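Local atomic coordinates of mirolysin (PDB entry 6R7V), a protein that probably cleaves peptide bonds as a zinc-dependent metallopeptidase of the pappalysin family, captured here as its latent cysteine-switch zymogen. Residues A[17-20]-A[21-24]; A[64-67]-A[68-71]; A[167-170]-A[171-174]. The protein carries 1 engineered substitution. All blocks are in the same frame, centred on the assembly; numbering follows the deposited sequence.

Contact 1. Residues A[17-20]-A[21-24]; sequences RTEP and LKYQ
E19 and K22 meet in a local helix-start contact at the protein surface. E19 is the break between helix 12-18 and helix 20-32. It is the first residue to leave the helical backbone of the former and the N-cap of the latter. Its carbonyl opens the new helix: Y23 N donates to E19 O at 3.0 Å. The next bond follows at once, with Q24 N 3.1 Å from P20 O. P20 fills the first position of the helix, where the missing N-H costs no helical bond. The side chains of E19 and K22 run side by side and point the same way. K22 CG stands anti to its backbone N (chi1 -173°), and the lysine is stretched out from there to its ammonium. The closest side-chain touch is between carboxylate and methylene, E19 OE2 to K22 CD at 3.5 Å. The salt bridge itself is long, with 4.0 Å from E19 OE2 to K22 NZ, so it is probably a loose charge pairing. Around the turn, K22 and Y23 lean back on helix 12-18, both touching I15. K22 also packs on L10 and on F171 of the loop after strand 165-167.

Contact 2. Residues A[64-67]-A[68-71]; sequences DAQI and ISQI
S69 and Q66 meet in the first turns of helix 64-77, where the contact is a local one within a single helix. Backbone bonds come first. I68 N donates to D64 O at 2.8 Å, S69 N to A65 O, Q70 N to Q66 O and I71 N to I67 O, in the i to i+4 pattern of an alpha helix. One side chain joins this set. S69 OG donates to Q66 O at 2.7 Å, a shorter bond than the 3.2 Å from Q70 N to the same oxygen. Both donors reach Q66 O from one face of its carbonyl plane. The hydroxyl gets there because chi1 of 78° sets OG between the backbone N and the carbonyl carbon. S69 OG also accepts from R191 N. Aliphatic carbons rest against backbone oxygens: I68 CG1 lies 3.3 Å from D64 O, and I71 CG1 lies 3.5 Å from I67 O. The amides of Q66 and Q70 bind outside the helix, Q66 to S194, F189 and D192, Q70 to G190 and G202. D64 pairs with R120 of strand 118-122. On the sheet side, I67 packs on V51 and V53, and I71 on V49, all of strand 45-55.

Contact 3. Residues A[167-170]-A[171-174]; sequences AQFP and FEFQ
F169 and E172 bond to each other twice across a short 3-10 segment in the loop between strands 165-167 and 182-185. One of the two bonds resembles half of a capping box, with a glutamate reaching back to the N-H of the residue three before it. F171 comes first. Its CD1 lies 3.6 Å from F169 CB, and E172 CG sits 3.5 Å above one face of its ring, toward the rim. Its side chain also touches K22, R25 and I26 of helix 20-32. F171 N bonds a glycerol, probably from the crystallisation liquor.

E172 follows. Its N donates to F169 O at 3.0 Å. Its side chain, extended beyond CG, runs back along the turn, and OE1 accepts from F169 N at 2.9 Å on its anti side. The bond is fairly straight, at 160°. The same OE1 lies at the edge of the F169 ring and 3.4 Å from Q168 CG. The Q168 amide is held elsewhere, by T179 and the carbonyl of K176. The F169 ring meets that of H211, a zinc ligand.

F173 N adds the next i to i+3 bond, 3.0 Å to P170 O. Q174 is tied in by water: one molecule donates to P170 O and accepts from Q174 N, each at 2.9 Å.

In the fold
Contacts 1 and 3 are neighbours, with centres about 15 Å apart. They touch where K22 CE packs against F171 CZ at 3.6 Å, which joins the start of helix 20-32 to the loop after strand 165-167. Both lie on the same side of the chain's centre. The F169 side chain is about 7 Å from the zinc ion and that of K22 about 12 Å. The metal is bound by H207, H211, H217 and C6, the last consistent with the cysteine switch. L10, a few residues after C6, touches both K22 and F169. Contact 2 lies across the chain's centre, about 25 Å from contact 3 and 38 Å from contact 1 between centres, and touches neither.

Contact 1. Residues A[17-20]-A[21-24]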
loop_
_atom_site.group_PDB
_atom_site.type_symbol
_atom_site.label_atom_id
_atom_site.label_comp_id
_atom_site.label_asym_id
_atom_site.label_seq_id
_atom_site.Cartn_x
_atom_site.Cartn_y
_atom_site.Cartn_z
ATOM N N ARG A 17 -23.325 -8.777 -1.747
ATOM C CA ARG A 17 -23.971 -10.027 -2.174
ATOM C C ARG A 17 -23.034 -11.246 -2.025
ATOM O O ARG A 17 -23.464 -12.284 -1.510
ATOM C CB ARG A 17 -24.430 -9.876 -3.647
ATOM C CG ARG A 17 -24.892 -11.152 -4.339
ATOM C CD ARG A 17 -25.343 -10.899 -5.764
ATOM N NE ARG A 17 -26.776 -10.597 -5.841
ATOM C CZ ARG A 17 -27.284 -9.392 -6.081
ATOM N NH1 ARG A 17 -28.597 -9.218 -6.138
ATOM N NH2 ARG A 17 -26.481 -8.350 -6.276
ATOM N N THR A 18 -21.776 -11.143 -2.512
ATOM C CA THR A 18 -20.869 -12.292 -2.530
ATOM C C THR A 18 -20.248 -12.613 -1.163
ATOM O O THR A 18 -19.911 -13.771 -0.927
ATOM C CB THR A 18 -19.746 -12.100 -3.563
ATOM O OG1 THR A 18 -18.951 -10.978 -3.192
ATOM C CG2 THR A 18 -20.265 -11.955 -5.013
ATOM N N GLU A 19 -20.027 -11.604 -0.302
ATOM C CA GLU A 19 -19.368 -11.801 0.994
ATOM C C GLU A 19 -20.078 -10.983 2.079
ATOM O O GLU A 19 -19.511 -9.985 2.560
ATOM C CB GLU A 19 -17.884 -11.404 0.896
ATOM C CG GLU A 19 -17.048 -12.224 -0.076
ATOM C CD GLU A 19 -15.692 -11.605 -0.338
ATOM O OE1 GLU A 19 -15.596 -10.736 -1.233
ATOM O OE2 GLU A 19 -14.727 -11.983 0.361
ATOM N N PRO A 20 -21.296 -11.399 2.502
ATOM C CA PRO A 20 -22.055 -10.592 3.476
ATOM C C PRO A 20 -21.367 -10.341 4.816
ATOM O O PRO A 20 -21.528 -9.239 5.338
ATOM C CB PRO A 20 -23.358 -11.367 3.672
ATOM C CG PRO A 20 -23.134 -12.702 3.066
ATOM C CD PRO A 20 -22.107 -12.531 2.005
ATOM N N LEU A 21 -20.572 -11.300 5.352
ATOM C CA LEU A 21 -19.853 -11.070 6.614
ATOM C C LEU A 21 -18.787 -9.972 6.416
ATOM O O LEU A 21 -18.628 -9.089 7.265
ATOM C CB LEU A 21 -19.209 -12.372 7.154
ATOM C CG LEU A 21 -18.237 -12.248 8.372
ATOM C CD1 LEU A 21 -18.911 -11.620 9.614
ATOM C CD2 LEU A 21 -17.639 -13.601 8.740
ATOM N N LYS A 22 -18.090 -9.997 5.274
ATOM C CA LYS A 22 -17.078 -8.979 4.969
ATOM C C LYS A 22 -17.730 -7.596 4.804
ATOM O O LYS A 22 -17.197 -6.601 5.318
ATOM C CB LYS A 22 -16.311 -9.378 3.706
ATOM C CG LYS A 22 -15.132 -8.469 3.398
ATOM C CD LYS A 22 -14.317 -9.047 2.247
ATOM C CE LYS A 22 -13.284 -8.094 1.708
ATOM N NZ LYS A 22 -12.426 -8.740 0.675
ATOM N N TYR A 23 -18.910 -7.541 4.171
ATOM C CA TYR A 23 -19.658 -6.296 3.991
ATOM C C TYR A 23 -19.986 -5.687 5.357
ATOM O O TYR A 23 -19.814 -4.476 5.555
ATOM C CB TYR A 23 -20.957 -6.563 3.194
ATOM C CG TYR A 23 -21.762 -5.304 2.962
ATOM C CD1 TYR A 23 -21.382 -4.378 1.989
ATOM C CD2 TYR A 23 -22.841 -4.983 3.780
ATOM C CE1 TYR A 23 -22.108 -3.200 1.788
ATOM C CE2 TYR A 23 -23.557 -3.803 3.603
ATOM C CZ TYR A 23 -23.182 -2.910 2.612
ATOM O OH TYR A 23 -23.908 -1.754 2.431
ATOM N N GLN A 24 -20.485 -6.522 6.295
ATOM C CA GLN A 24 -20.816 -6.060 7.647
ATOM C C GLN A 24 -19.547 -5.517 8.325
ATOM O O GLN A 24 -19.607 -4.433 8.910
ATOM C CB GLN A 24 -21.451 -7.192 8.476
ATOM C CG GLN A 24 -21.815 -6.811 9.912
ATOM C CD GLN A 24 -22.963 -5.835 9.970
ATOM O OE1 GLN A 24 -24.091 -6.132 9.567
ATOM N NE2 GLN A 24 -22.693 -4.647 10.469
#

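Contact 2. Residues A[64-67]-A[68-71]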
loop_
_atom_site.group_PDB
_atom_site.type_symbol
_atom_site.label_atom_id
_atom_site.label_comp_id
_atom_site.label_asym_id
_atom_site.label_seq_id
_atom_site.Cartn_x
_atom_site.Cartn_y
_atom_site.Cartn_z
ATOM N N ASP A 64 19.897 -6.356 -3.221
ATOM C CA ASP A 64 19.704 -5.574 -2.008
ATOM C C ASP A 64 19.500 -4.092 -2.396
ATOM O O ASP A 64 18.625 -3.424 -1.828
ATOM C CB ASP A 64 20.931 -5.693 -1.085
ATOM C CG ASP A 64 21.082 -6.973 -0.284
ATOM O OD1 ASP A 64 22.055 -7.067 0.489
ATOM O OD2 ASP A 64 20.217 -7.878 -0.422
ATOM N N ALA A 65 20.294 -3.588 -3.394
ATOM C CA ALA A 65 20.188 -2.201 -3.882
ATOM C C ALA A 65 18.789 -1.953 -4.433
ATOM O O ALA A 65 18.245 -0.878 -4.199
ATOM C CB ALA A 65 21.244 -1.903 -4.948
ATOM N N GLN A 66 18.183 -2.944 -5.102
ATOM C CA GLN A 66 16.824 -2.823 -5.640
ATOM C C GLN A 66 15.820 -2.628 -4.484
ATOM O O GLN A 66 14.933 -1.770 -4.523
ATOM C CB GLN A 66 16.461 -4.043 -6.486
ATOM C CG GLN A 66 15.290 -3.819 -7.442
ATOM C CD GLN A 66 15.561 -2.767 -8.499
ATOM O OE1 GLN A 66 16.691 -2.602 -8.981
ATOM N NE2 GLN A 66 14.518 -2.070 -8.906
ATOM N N ILE A 67 15.999 -3.397 -3.407
ATOM C CA ILE A 67 15.123 -3.335 -2.242
ATOM C C ILE A 67 15.287 -2.000 -1.490
ATOM O O ILE A 67 14.294 -1.346 -1.116
ATOM C CB ILE A 67 15.394 -4.519 -1.327
ATOM C CG1 ILE A 67 14.959 -5.817 -2.029
ATOM C CG2 ILE A 67 14.706 -4.313 0.028
ATOM C CD1 ILE A 67 15.518 -7.051 -1.347
ATOM N N ILE A 68 16.557 -1.572 -1.306
ATOM C CA ILE A 68 16.814 -0.294 -0.635
ATOM C C ILE A 68 16.189 0.857 -1.451
ATOM O O ILE A 68 15.630 1.793 -0.863
ATOM C CB ILE A 68 18.346 -0.156 -0.493
ATOM C CG1 ILE A 68 18.852 -1.158 0.578
ATOM C CG2 ILE A 68 18.805 1.311 -0.195
ATOM C CD1 ILE A 68 20.355 -1.367 0.565
ATOM N N SER A 69 16.241 0.770 -2.788
ATOM C CA SER A 69 15.620 1.816 -3.596
ATOM C C SER A 69 14.108 1.845 -3.355
ATOM O O SER A 69 13.537 2.935 -3.360
ATOM C CB SER A 69 15.920 1.653 -5.079
ATOM O OG SER A 69 15.145 0.662 -5.727
ATOM N N GLN A 70 13.461 0.696 -3.081
ATOM C CA GLN A 70 12.032 0.733 -2.788
ATOM C C GLN A 70 11.743 1.434 -1.464
ATOM O O GLN A 70 10.755 2.187 -1.353
ATOM C CB GLN A 70 11.443 -0.686 -2.763
ATOM C CG GLN A 70 9.930 -0.693 -2.494
ATOM C CD GLN A 70 9.171 0.008 -3.603
ATOM O OE1 GLN A 70 9.026 -0.544 -4.690
ATOM N NE2 GLN A 70 8.646 1.199 -3.375
ATOM N N ILE A 71 12.593 1.200 -0.456
ATOM C CA ILE A 71 12.408 1.852 0.835
ATOM C C ILE A 71 12.588 3.359 0.662
ATOM O O ILE A 71 11.826 4.152 1.252
ATOM C CB ILE A 71 13.374 1.265 1.876
ATOM C CG1 ILE A 71 13.166 -0.255 1.978
ATOM C CG2 ILE A 71 13.134 1.929 3.257
ATOM C CD1 ILE A 71 11.702 -0.742 2.314
#

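Contact 3. Residues A[167-170]-A[171-174]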
loop_
_atom_site.group_PDB
_atom_site.type_symbol
_atom_site.label_atom_id
_atom_site.label_comp_id
_atom_site.label_asym_id
_atom_site.label_seq_id
_atom_site.Cartn_x
_atom_site.Cartn_y
_atom_site.Cartn_z
ATOM N N ALA A 167 -2.597 -6.043 -1.118
ATOM C CA ALA A 167 -2.420 -5.745 0.291
ATOM C C ALA A 167 -3.543 -6.326 1.086
ATOM O O ALA A 167 -4.645 -6.507 0.557
ATOM C CB ALA A 167 -2.409 -4.230 0.483
ATOM N N GLN A 168 -3.326 -6.478 2.384
ATOM C CA GLN A 168 -4.392 -6.860 3.282
ATOM C C GLN A 168 -4.835 -5.587 4.023
ATOM O O GLN A 168 -3.998 -4.853 4.537
ATOM C CB GLN A 168 -3.951 -7.977 4.257
ATOM C CG GLN A 168 -5.150 -8.486 5.050
ATOM C CD GLN A 168 -4.803 -9.681 5.890
ATOM O OE1 GLN A 168 -4.653 -10.775 5.379
ATOM N NE2 GLN A 168 -4.678 -9.480 7.185
ATOM N N PHE A 169 -6.149 -5.327 4.095
ATOM C CA PHE A 169 -6.652 -4.120 4.737
ATOM C C PHE A 169 -6.684 -4.229 6.261
ATOM O O PHE A 169 -6.873 -5.337 6.784
ATOM C CB PHE A 169 -8.084 -3.848 4.246
ATOM C CG PHE A 169 -8.179 -3.348 2.830
ATOM C CD1 PHE A 169 -8.530 -4.208 1.796
ATOM C CD2 PHE A 169 -7.927 -2.020 2.530
ATOM C CE1 PHE A 169 -8.557 -3.759 0.471
ATOM C CE2 PHE A 169 -8.006 -1.557 1.209
ATOM C CZ PHE A 169 -8.339 -2.425 0.192
ATOM N N PRO A 170 -6.636 -3.082 6.986
ATOM C CA PRO A 170 -6.654 -3.135 8.456
ATOM C C PRO A 170 -7.894 -3.778 9.063
ATOM O O PRO A 170 -7.776 -4.351 10.155
ATOM C CB PRO A 170 -6.610 -1.660 8.862
ATOM C CG PRO A 170 -5.919 -0.969 7.722
ATOM C CD PRO A 170 -6.319 -1.721 6.493
ATOM N N PHE A 171 -9.066 -3.732 8.384
ATOM C CA PHE A 171 -10.257 -4.349 8.980
ATOM C C PHE A 171 -10.110 -5.873 9.093
ATOM O O PHE A 171 -10.897 -6.515 9.799
ATOM C CB PHE A 171 -11.566 -3.990 8.218
ATOM C CG PHE A 171 -11.838 -4.841 6.983
ATOM C CD1 PHE A 171 -11.276 -4.514 5.756
ATOM C CD2 PHE A 171 -12.629 -5.976 7.062
ATOM C CE1 PHE A 171 -11.517 -5.300 4.623
ATOM C CE2 PHE A 171 -12.827 -6.793 5.938
ATOM C CZ PHE A 171 -12.259 -6.450 4.731
ATOM N N GLU A 172 -9.154 -6.447 8.367
ATOM C CA GLU A 172 -8.892 -7.888 8.359
ATOM C C GLU A 172 -7.828 -8.275 9.396
ATOM O O GLU A 172 -7.575 -9.477 9.552
ATOM C CB GLU A 172 -8.389 -8.354 6.959
ATOM C CG GLU A 172 -9.053 -7.688 5.744
ATOM C CD GLU A 172 -8.684 -8.223 4.366
ATOM O OE1 GLU A 172 -8.066 -7.498 3.542
ATOM O OE2 GLU A 172 -9.051 -9.390 4.105
ATOM N N PHE A 173 -7.175 -7.291 10.071
ATOM C CA PHE A 173 -6.064 -7.615 10.970
ATOM C C PHE A 173 -6.472 -8.544 12.110
ATOM O O PHE A 173 -5.772 -9.538 12.355
ATOM C CB PHE A 173 -5.400 -6.354 11.531
ATOM C CG PHE A 173 -4.134 -6.687 12.283
ATOM C CD1 PHE A 173 -2.930 -6.826 11.613
ATOM C CD2 PHE A 173 -4.170 -6.983 13.647
ATOM C CE1 PHE A 173 -1.761 -7.146 12.300
ATOM C CE2 PHE A 173 -2.995 -7.305 14.337
ATOM C CZ PHE A 173 -1.802 -7.404 13.652
ATOM N N GLN A 174 -7.566 -8.232 12.802
ATOM C CA GLN A 174 -7.982 -9.031 13.952
ATOM C C GLN A 174 -8.176 -10.491 13.561
ATOM O O GLN A 174 -7.644 -11.360 14.261
ATOM C CB GLN A 174 -9.252 -8.434 14.567
ATOM C CG GLN A 174 -9.874 -9.273 15.705
ATOM C CD GLN A 174 -11.086 -8.608 16.309
ATOM O OE1 GLN A 174 -12.047 -8.238 15.617
ATOM N NE2 GLN A 174 -11.078 -8.460 17.623
HETATM O O HOH W 1 -8.911 -5.669 12.471
#